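Local coordinates for 5' nucleotidase family protein (Staphylococcus aureus subsp. aureus, PDB 4Q7F) that belongs to the 5' nucleotidase family, joining a calcineurin-like phosphoesterase domain that holds manganese and magnesium to a C-terminal 5'-nucleotidase domain, at residues V25-Y31 / P264-G268; H247-Q251 / E426-Q430; T344-Y349 / M515-V521. All coordinates share one frame; numbering follows the deposited sequence.

Contact 1 of 3, residues V25-Y31 / P264-G268. With MN (manganese (II) ion), chain C.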
loop_
_atom_site.group_PDB
_atom_site.type_symbol
_atom_site.label_atom_id
_atom_site.label_comp_id
_atom_site.label_asym_id
_atom_site.label_seq_id
_atom_site.Cartn_x
_atom_site.Cartn_y
_atom_site.Cartn_z
ATOM N N VAL A 25 14.069 3.622 -6.244
ATOM C CA VAL A 25 12.830 4.232 -5.780
ATOM C C VAL A 25 11.911 3.050 -5.500
ATOM O O VAL A 25 12.035 1.964 -6.121
ATOM C CB VAL A 25 12.192 5.223 -6.773
ATOM C CG1 VAL A 25 13.034 6.477 -6.859
ATOM C CG2 VAL A 25 11.998 4.612 -8.156
ATOM N N SER A 26 11.022 3.219 -4.532
ATOM C CA SER A 26 10.083 2.163 -4.188
ATOM C C SER A 26 8.785 2.797 -3.766
ATOM O O SER A 26 8.773 3.913 -3.229
ATOM C CB SER A 26 10.612 1.287 -3.041
ATOM O OG SER A 26 9.783 0.151 -2.814
ATOM N N ASP A 27 7.693 2.090 -4.030
ATOM C CA ASP A 27 6.369 2.555 -3.655
ATOM C C ASP A 27 6.095 3.992 -4.112
ATOM O O ASP A 27 5.640 4.838 -3.350
ATOM C CB ASP A 27 6.176 2.369 -2.140
ATOM C CG ASP A 27 6.388 0.913 -1.688
ATOM O OD1 ASP A 27 7.548 0.458 -1.513
ATOM O OD2 ASP A 27 5.381 0.225 -1.399
ATOM N N VAL A 28 6.428 4.266 -5.377
ATOM C CA VAL A 28 6.182 5.558 -5.971
ATOM C C VAL A 28 4.679 5.819 -6.028
ATOM O O VAL A 28 4.213 6.971 -5.847
ATOM C CB VAL A 28 6.824 5.650 -7.344
ATOM C CG1 VAL A 28 6.504 7.001 -7.973
ATOM C CG2 VAL A 28 8.321 5.458 -7.160
ATOM N N HIS A 29 3.943 4.730 -6.261
ATOM C CA HIS A 29 2.490 4.705 -6.214
ATOM C C HIS A 29 1.778 5.651 -7.154
ATOM O O HIS A 29 0.707 6.163 -6.835
ATOM C CB HIS A 29 2.002 4.909 -4.770
ATOM C CG HIS A 29 1.996 3.656 -3.950
ATOM N ND1 HIS A 29 1.153 2.607 -4.224
ATOM C CD2 HIS A 29 2.674 3.310 -2.830
ATOM C CE1 HIS A 29 1.320 1.655 -3.321
ATOM N NE2 HIS A 29 2.241 2.055 -2.466
ATOM N N GLY A 30 2.403 5.917 -8.301
ATOM C CA GLY A 30 1.789 6.776 -9.309
ATOM C C GLY A 30 1.856 8.243 -8.964
ATOM O O GLY A 30 1.101 9.043 -9.544
ATOM N N TYR A 31 2.714 8.600 -7.992
ATOM C CA TYR A 31 2.982 9.994 -7.663
ATOM C C TYR A 31 4.174 10.426 -8.531
ATOM O O TYR A 31 5.333 10.273 -8.160
ATOM C CB TYR A 31 3.266 10.185 -6.191
ATOM C CG TYR A 31 2.013 10.022 -5.369
ATOM C CD1 TYR A 31 1.600 8.778 -4.943
ATOM C CD2 TYR A 31 1.203 11.111 -5.093
ATOM C CE1 TYR A 31 0.426 8.618 -4.210
ATOM C CE2 TYR A 31 0.024 10.965 -4.369
ATOM C CZ TYR A 31 -0.354 9.710 -3.941
ATOM O OH TYR A 31 -1.518 9.550 -3.237
ATOM N N PRO A 264 13.519 2.775 0.695
ATOM C CA PRO A 264 13.454 4.157 0.312
ATOM C C PRO A 264 12.098 4.845 0.405
ATOM O O PRO A 264 11.705 5.563 -0.519
ATOM C CB PRO A 264 13.956 4.107 -1.125
ATOM C CG PRO A 264 13.493 2.794 -1.631
ATOM C CD PRO A 264 13.264 1.896 -0.458
ATOM N N GLY A 265 11.374 4.628 1.492
ATOM C CA GLY A 265 10.119 5.320 1.688
ATOM C C GLY A 265 9.052 5.107 0.613
ATOM O O GLY A 265 8.808 3.976 0.145
ATOM N N THR A 266 8.404 6.198 0.242
ATOM C CA THR A 266 7.302 6.133 -0.690
ATOM C C THR A 266 7.057 7.489 -1.322
ATOM O O THR A 266 7.438 8.527 -0.778
ATOM C CB THR A 266 5.998 5.689 0.065
ATOM O OG1 THR A 266 4.899 5.537 -0.855
ATOM C CG2 THR A 266 5.622 6.709 1.150
ATOM N N ARG A 267 6.382 7.468 -2.459
ATOM C CA ARG A 267 6.014 8.687 -3.199
ATOM C C ARG A 267 7.164 9.590 -3.658
ATOM O O ARG A 267 6.977 10.799 -3.891
ATOM C CB ARG A 267 4.997 9.509 -2.429
ATOM C CG ARG A 267 3.803 8.720 -1.989
ATOM C CD ARG A 267 2.745 9.617 -1.393
ATOM N NE ARG A 267 1.583 8.842 -0.994
ATOM C CZ ARG A 267 0.465 9.363 -0.485
ATOM N NH1 ARG A 267 0.349 10.668 -0.289
ATOM N NH2 ARG A 267 -0.530 8.569 -0.155
ATOM N N GLY A 268 8.351 9.005 -3.778
ATOM C CA GLY A 268 9.522 9.735 -4.273
ATOM C C GLY A 268 10.016 10.888 -3.401
ATOM O O GLY A 268 10.454 11.862 -3.915
HETATM MN MN MN C . 3.217 0.494 -1.155
HETATM O O HOH W 1 11.978 5.927 -3.037
HETATM O O HOH W 2 9.206 6.380 -3.683
HETATM O O HOH W 3 8.853 1.347 0.881
HETATM O O HOH W 4 2.725 -1.144 0.328
HETATM O O HOH W 5 0.946 0.577 -0.265
#
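The backbone oxygen of D27 accepts two hydrogen bonds from 264-268. T266 OG1 gives the shorter one, 2.7 Å to D27 O, in the carbonyl plane. R267 N gives the other, 2.9 Å to D27 O and nearly straight at 174°, but tilted from that plane. With chi1 at -177°, T266 OG1 stands opposite its own backbone N and meets the H29 ring edge near CD2. S26 OG donates to D27 OD1 at 2.6 Å, and H247 N also bonds that oxygen. Three waters bridge the two segments. One links S26 N to P264 O, a second S26 O to G268 N, and a third D27 OD1 to G265 O. Further out, the extended R267 side chain runs alongside Y31. The guanidinium stacks on the phenol end of Y31, planes 16° apart, with Y31 OH against its centre, while R267 CD sits over the ring centre. At the other end P264 CG packs on S26 CB at 3.5 Å. The loop presents D27 OD2 and H29 NE2 to manganese, at 2.2 and 2.3 Å. D72 and H249 complete its protein ligands, and Q75 O fixes H29 ND1. This Asp-x-His pair after a β-strand is a signature of calcineurin-like phosphoesterases.

Contact 2 of 3, residues H247-Q251 / E426-Q430. With MG (magnesium ion), chain B; MN (manganese (II) ion), chain C.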
loop_
_atom_site.group_PDB
_atom_site.type_symbol
_atom_site.label_atom_id
_atom_site.label_comp_id
_atom_site.label_asym_id
_atom_site.label_seq_id
_atom_site.Cartn_x
_atom_site.Cartn_y
_atom_site.Cartn_z
ATOM N N HIS A 247 7.553 -1.770 0.401
ATOM C CA HIS A 247 6.263 -2.211 0.939
ATOM C C HIS A 247 5.779 -1.576 2.218
ATOM O O HIS A 247 4.591 -1.268 2.336
ATOM C CB HIS A 247 6.270 -3.744 1.117
ATOM C CG HIS A 247 4.984 -4.313 1.615
ATOM N ND1 HIS A 247 3.813 -4.235 0.893
ATOM C CD2 HIS A 247 4.684 -5.005 2.741
ATOM C CE1 HIS A 247 2.850 -4.842 1.552
ATOM N NE2 HIS A 247 3.350 -5.317 2.679
ATOM N N GLN A 248 6.678 -1.416 3.187
ATOM C CA GLN A 248 6.307 -0.834 4.456
ATOM C C GLN A 248 6.393 0.688 4.446
ATOM O O GLN A 248 5.941 1.314 5.396
ATOM C CB GLN A 248 7.173 -1.413 5.571
ATOM C CG GLN A 248 6.954 -2.903 5.840
ATOM C CD GLN A 248 7.928 -3.426 6.897
ATOM O OE1 GLN A 248 9.118 -3.122 6.849
ATOM N NE2 GLN A 248 7.427 -4.192 7.853
ATOM N N HIS A 249 6.980 1.283 3.386
ATOM C CA HIS A 249 7.093 2.742 3.271
ATOM C C HIS A 249 7.989 3.357 4.355
ATOM O O HIS A 249 7.840 4.529 4.724
ATOM C CB HIS A 249 5.722 3.386 3.335
ATOM C CG HIS A 249 4.783 2.929 2.272
ATOM N ND1 HIS A 249 3.564 3.526 2.062
ATOM C CD2 HIS A 249 4.919 2.000 1.301
ATOM C CE1 HIS A 249 2.959 2.936 1.046
ATOM N NE2 HIS A 249 3.776 2.036 0.544
ATOM N N ARG A 250 8.904 2.564 4.880
ATOM C CA ARG A 250 9.832 3.036 5.888
ATOM C C ARG A 250 11.093 3.586 5.218
ATOM O O ARG A 250 11.351 3.293 4.045
ATOM C CB ARG A 250 10.203 1.881 6.787
ATOM C CG ARG A 250 9.004 1.297 7.511
ATOM C CD ARG A 250 9.327 -0.060 8.080
ATOM N NE ARG A 250 10.242 0.049 9.200
ATOM C CZ ARG A 250 10.685 -0.983 9.907
ATOM N NH1 ARG A 250 10.342 -2.222 9.577
ATOM N NH2 ARG A 250 11.508 -0.776 10.926
ATOM N N GLN A 251 11.853 4.392 5.977
ATOM C CA GLN A 251 13.091 4.995 5.499
ATOM C C GLN A 251 14.252 4.366 6.241
ATOM O O GLN A 251 14.488 4.648 7.427
ATOM C CB GLN A 251 13.035 6.509 5.629
ATOM C CG GLN A 251 11.866 7.046 4.814
ATOM C CD GLN A 251 11.925 8.520 4.558
ATOM O OE1 GLN A 251 12.735 9.232 5.140
ATOM N NE2 GLN A 251 11.058 8.993 3.665
ATOM N N GLU A 426 3.607 1.795 15.015
ATOM C CA GLU A 426 4.989 1.374 14.759
ATOM C C GLU A 426 5.063 -0.035 14.169
ATOM O O GLU A 426 4.235 -0.881 14.489
ATOM C CB GLU A 426 5.817 1.399 16.054
ATOM C CG GLU A 426 5.880 2.745 16.773
ATOM C CD GLU A 426 6.533 3.859 15.971
ATOM O OE1 GLU A 426 7.419 3.584 15.122
ATOM O OE2 GLU A 426 6.179 5.031 16.215
ATOM N N PRO A 427 6.054 -0.287 13.294
ATOM C CA PRO A 427 7.050 0.683 12.826
ATOM C C PRO A 427 6.420 1.821 12.012
ATOM O O PRO A 427 6.977 2.910 11.952
ATOM C CB PRO A 427 8.001 -0.158 11.964
ATOM C CG PRO A 427 7.278 -1.427 11.671
ATOM C CD PRO A 427 6.349 -1.652 12.826
ATOM N N LYS A 428 5.262 1.564 11.404
ATOM C CA LYS A 428 4.534 2.589 10.651
ATOM C C LYS A 428 3.012 2.529 10.886
ATOM O O LYS A 428 2.473 1.489 11.282
ATOM C CB LYS A 428 4.872 2.535 9.168
ATOM C CG LYS A 428 6.268 3.062 8.861
ATOM C CD LYS A 428 6.389 3.460 7.403
ATOM C CE LYS A 428 5.705 4.787 7.089
ATOM N NZ LYS A 428 6.519 5.957 7.534
ATOM N N PRO A 429 2.320 3.657 10.644
ATOM C CA PRO A 429 0.886 3.735 10.922
ATOM C C PRO A 429 0.002 2.777 10.105
ATOM O O PRO A 429 0.222 2.589 8.926
ATOM C CB PRO A 429 0.550 5.200 10.597
ATOM C CG PRO A 429 1.567 5.605 9.595
ATOM C CD PRO A 429 2.820 4.890 10.000
ATOM N N GLN A 430 -0.990 2.194 10.770
ATOM C CA GLN A 430 -1.955 1.287 10.154
ATOM C C GLN A 430 -3.373 1.684 10.578
ATOM O O GLN A 430 -4.162 0.825 11.018
ATOM C CB GLN A 430 -1.675 -0.149 10.601
ATOM C CG GLN A 430 -0.349 -0.706 10.125
ATOM C CD GLN A 430 -0.065 -2.096 10.681
ATOM O OE1 GLN A 430 -0.452 -2.436 11.809
ATOM N NE2 GLN A 430 0.625 -2.902 9.896
HETATM MG MG MG B . 3.250 -2.866 -1.132
HETATM MN MN MN C . 3.217 0.494 -1.155
HETATM O O HOH W 4 2.725 -1.144 0.328
HETATM O O HOH W 5 0.946 0.577 -0.265
#
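The metal-binding Gly-His-x-His loop of the phosphoesterase domain meets a loop of the C-terminal domain here, through R250 and K428. The two side chains run antiparallel past one another, with R250 CG 3.4 Å from K428 CD. Bends at chi3 and chi4 (76° and 77°) curl the lysine chain over the backbone of 247-251. Its methylenes rest on two carbonyls: K428 CD is 3.0 Å from Q248 O, and K428 CE is 3.2 Å from H249 O. P427, which follows a cis peptide bond, covers one face of the R250 guanidinium, with P427 CB 3.5 Å from R250 CZ. The arginine is steadied within its own loop. R250 NH1 donates to Q248 OE1 at 3.1 Å; the oxygen lies near the guanidinium plane, while the donor stands above the amide carbonyl plane. Q248 OE1 is also held by F210 N. Behind this surface contact the same loop faces the metals. H247 ND1 binds magnesium in the plane of its ring, at 2.5 Å, and H249 NE2 binds manganese at 2.4 Å. The water shared by both metals donates to H247 O, and E226 holds H247 NE2. H247 also touches the bound (2R,3S,5R)-5-(6-amino-9H-purin-9-yl)-tetrahydro-2-(hydroxymethyl)furan-3-ol. Two histidines one residue apart, serving two metals, are typical of the dinuclear site of calcineurin-like phosphoesterases.

Contact 3 of 3, residues T344-Y349 / M515-V521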
loop_
_atom_site.group_PDB
_atom_site.type_symbol
_atom_site.label_atom_id
_atom_site.label_comp_id
_atom_site.label_asym_id
_atom_site.label_seq_id
_atom_site.Cartn_x
_atom_site.Cartn_y
_atom_site.Cartn_z
ATOM N N THR A 344 -18.483 9.401 8.812
ATOM C CA THR A 344 -18.437 7.934 8.942
ATOM C C THR A 344 -19.866 7.374 8.923
ATOM O O THR A 344 -20.127 6.279 8.376
ATOM C CB THR A 344 -17.691 7.472 10.200
ATOM O OG1 THR A 344 -18.311 8.017 11.375
ATOM C CG2 THR A 344 -16.265 7.910 10.120
ATOM N N ASN A 345 -20.786 8.128 9.514
ATOM C CA ASN A 345 -22.183 7.769 9.506
ATOM C C ASN A 345 -22.673 7.723 8.067
ATOM O O ASN A 345 -23.340 6.785 7.667
ATOM C CB ASN A 345 -23.012 8.769 10.263
ATOM C CG ASN A 345 -24.447 8.350 10.343
ATOM O OD1 ASN A 345 -24.762 7.328 10.951
ATOM N ND2 ASN A 345 -25.329 9.122 9.720
ATOM N N PHE A 346 -22.300 8.740 7.298
ATOM C CA PHE A 346 -22.652 8.819 5.893
ATOM C C PHE A 346 -22.125 7.640 5.079
ATOM O O PHE A 346 -22.864 7.072 4.285
ATOM C CB PHE A 346 -22.136 10.125 5.309
ATOM C CG PHE A 346 -21.940 10.095 3.826
ATOM C CD1 PHE A 346 -23.015 10.158 2.969
ATOM C CD2 PHE A 346 -20.670 10.016 3.295
ATOM C CE1 PHE A 346 -22.823 10.129 1.600
ATOM C CE2 PHE A 346 -20.469 9.994 1.928
ATOM C CZ PHE A 346 -21.552 10.052 1.077
HETATM N N MSE A 347 -20.846 7.295 5.249
HETATM C CA MSE A 347 -20.244 6.208 4.482
HETATM C C MSE A 347 -20.934 4.918 4.812
HETATM O O MSE A 347 -21.313 4.178 3.917
HETATM C CB MSE A 347 -18.737 6.085 4.716
HETATM C CG MSE A 347 -17.967 7.222 4.023
HETATM SE SE MSE A 347 -16.054 6.774 3.914
HETATM C CE MSE A 347 -15.627 6.898 5.837
ATOM N N ASN A 348 -21.087 4.624 6.098
ATOM C CA ASN A 348 -21.785 3.407 6.509
ATOM C C ASN A 348 -23.241 3.346 6.008
ATOM O O ASN A 348 -23.699 2.295 5.576
ATOM C CB ASN A 348 -21.693 3.212 8.017
ATOM C CG ASN A 348 -20.394 2.541 8.427
ATOM O OD1 ASN A 348 -20.139 1.381 8.063
ATOM N ND2 ASN A 348 -19.585 3.236 9.209
ATOM N N TYR A 349 -23.938 4.479 6.025
ATOM C CA TYR A 349 -25.285 4.522 5.527
ATOM C C TYR A 349 -25.309 4.179 4.037
ATOM O O TYR A 349 -26.152 3.392 3.603
ATOM C CB TYR A 349 -25.958 5.865 5.785
ATOM C CG TYR A 349 -27.391 5.859 5.283
ATOM C CD1 TYR A 349 -28.376 5.145 5.956
ATOM C CD2 TYR A 349 -27.751 6.535 4.122
ATOM C CE1 TYR A 349 -29.677 5.114 5.493
ATOM C CE2 TYR A 349 -29.053 6.510 3.654
ATOM C CZ TYR A 349 -30.010 5.805 4.348
ATOM O OH TYR A 349 -31.302 5.775 3.888
HETATM N N MSE A 515 -30.188 14.620 1.142
HETATM C CA MSE A 515 -29.184 14.109 2.077
HETATM C C MSE A 515 -29.673 14.035 3.495
HETATM O O MSE A 515 -29.033 14.557 4.411
HETATM C CB MSE A 515 -27.926 14.980 2.017
HETATM C CG MSE A 515 -27.222 14.875 0.668
HETATM SE SE MSE A 515 -26.388 13.093 0.437
HETATM C CE MSE A 515 -25.172 13.127 1.992
ATOM N N ARG A 516 -30.821 13.399 3.689
ATOM C CA ARG A 516 -31.359 13.201 5.027
ATOM C C ARG A 516 -30.847 11.832 5.453
ATOM O O ARG A 516 -31.457 10.809 5.155
ATOM C CB ARG A 516 -32.880 13.258 5.014
ATOM C CG ARG A 516 -33.426 14.560 4.445
ATOM C CD ARG A 516 -34.915 14.693 4.706
ATOM N NE ARG A 516 -35.192 14.726 6.143
ATOM C CZ ARG A 516 -36.407 14.795 6.681
ATOM N NH1 ARG A 516 -36.543 14.814 8.003
ATOM N NH2 ARG A 516 -37.486 14.841 5.909
ATOM N N ILE A 517 -29.708 11.826 6.140
ATOM C CA ILE A 517 -29.041 10.585 6.533
ATOM C C ILE A 517 -29.446 10.120 7.931
ATOM O O ILE A 517 -29.281 10.861 8.891
ATOM C CB ILE A 517 -27.500 10.762 6.506
ATOM C CG1 ILE A 517 -27.038 11.471 5.217
ATOM C CG2 ILE A 517 -26.798 9.423 6.680
ATOM C CD1 ILE A 517 -27.537 10.840 3.934
ATOM N N PRO A 518 -29.997 8.899 8.051
ATOM C CA PRO A 518 -30.343 8.421 9.392
ATOM C C PRO A 518 -29.092 8.058 10.186
ATOM O O PRO A 518 -28.031 7.814 9.591
ATOM C CB PRO A 518 -31.197 7.177 9.127
ATOM C CG PRO A 518 -30.894 6.766 7.748
ATOM C CD PRO A 518 -30.530 8.020 6.998
ATOM N N GLN A 519 -29.212 8.011 11.507
ATOM C CA GLN A 519 -28.070 7.698 12.342
ATOM C C GLN A 519 -27.883 6.185 12.450
ATOM O O GLN A 519 -28.615 5.508 13.167
ATOM C CB GLN A 519 -28.200 8.327 13.735
ATOM C CG GLN A 519 -26.874 8.351 14.501
ATOM C CD GLN A 519 -25.820 9.240 13.827
ATOM O OE1 GLN A 519 -26.144 10.286 13.239
ATOM N NE2 GLN A 519 -24.552 8.834 13.922
ATOM N N VAL A 520 -26.899 5.671 11.731
ATOM C CA VAL A 520 -26.587 4.238 11.734
ATOM C C VAL A 520 -25.312 3.903 12.519
ATOM O O VAL A 520 -25.088 2.743 12.860
ATOM C CB VAL A 520 -26.490 3.676 10.304
ATOM C CG1 VAL A 520 -27.832 3.832 9.596
ATOM C CG2 VAL A 520 -25.362 4.344 9.516
ATOM N N VAL A 521 -24.509 4.922 12.826
ATOM C CA VAL A 521 -23.270 4.761 13.607
ATOM C C VAL A 521 -23.570 5.304 14.987
ATOM O O VAL A 521 -23.929 6.474 15.154
ATOM C CB VAL A 521 -22.063 5.466 12.969
ATOM C CG1 VAL A 521 -20.803 5.245 13.802
ATOM C CG2 VAL A 521 -21.829 4.945 11.566
#
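Swung out opposite its backbone N (chi1 -176°), the N345 side chain leaves the helix and turns both the oxygen and the nitrogen of its amide to the loop backbone of 518-521. N345 OD1 accepts from V520 N at 2.8 Å and from V521 N at 3.1 Å, both in the carbonyl plane. N345 ND2 donates to P518 O at 3.0 Å, with an N-H...O angle of 162°, from above the carbonyl plane of P518. One buried amide thus binds three backbone groups of 515-521. The Q519 amide stacks on that of N345, planes 13° apart, held by a nearly straight bond from Q519 NE2 to V521 O, 2.7 Å. One helical turn on, P518 CD lies over one face of the Y349 ring, offset toward the rim; the proline is modelled too close, so its exact place is doubtful. V520 CG1 meets the edge of the same ring. I517 CG2 touches both N345 ND2 and Y349 CB, and V521 CG2 lies 3.5 Å from N345 CA. At the far end selenomethionine M515 brings CE to F346. The N345 amide and these apolar contacts fasten the loop between helix 501-511 and strand 522-526 to helix 342-355 in the C-terminal part.

Overall arrangement
From the N terminus, the chain leaves strand 19-25 through the first half of contact 1. Its return at 264-268 closes a loop of 232 residues within the phosphoesterase part. Contact 2 opens at 247-251, before that loop closes, so contacts 1 and 2 cross. They touch: G265 N meets R250 O, D27 OD1 meets H247 N, and both reach manganese. Contact 2 closes only at 426-430, which ties the metal site to the C-terminal domain. Contact 3 follows contact 1 in series but crosses contact 2: 344-349 precedes 426-430, and 515-521, where contact 3 closes its 165-residue loop, follows it. It joins parts of the C-terminal half, its centre about 32 Å from that of contact 2.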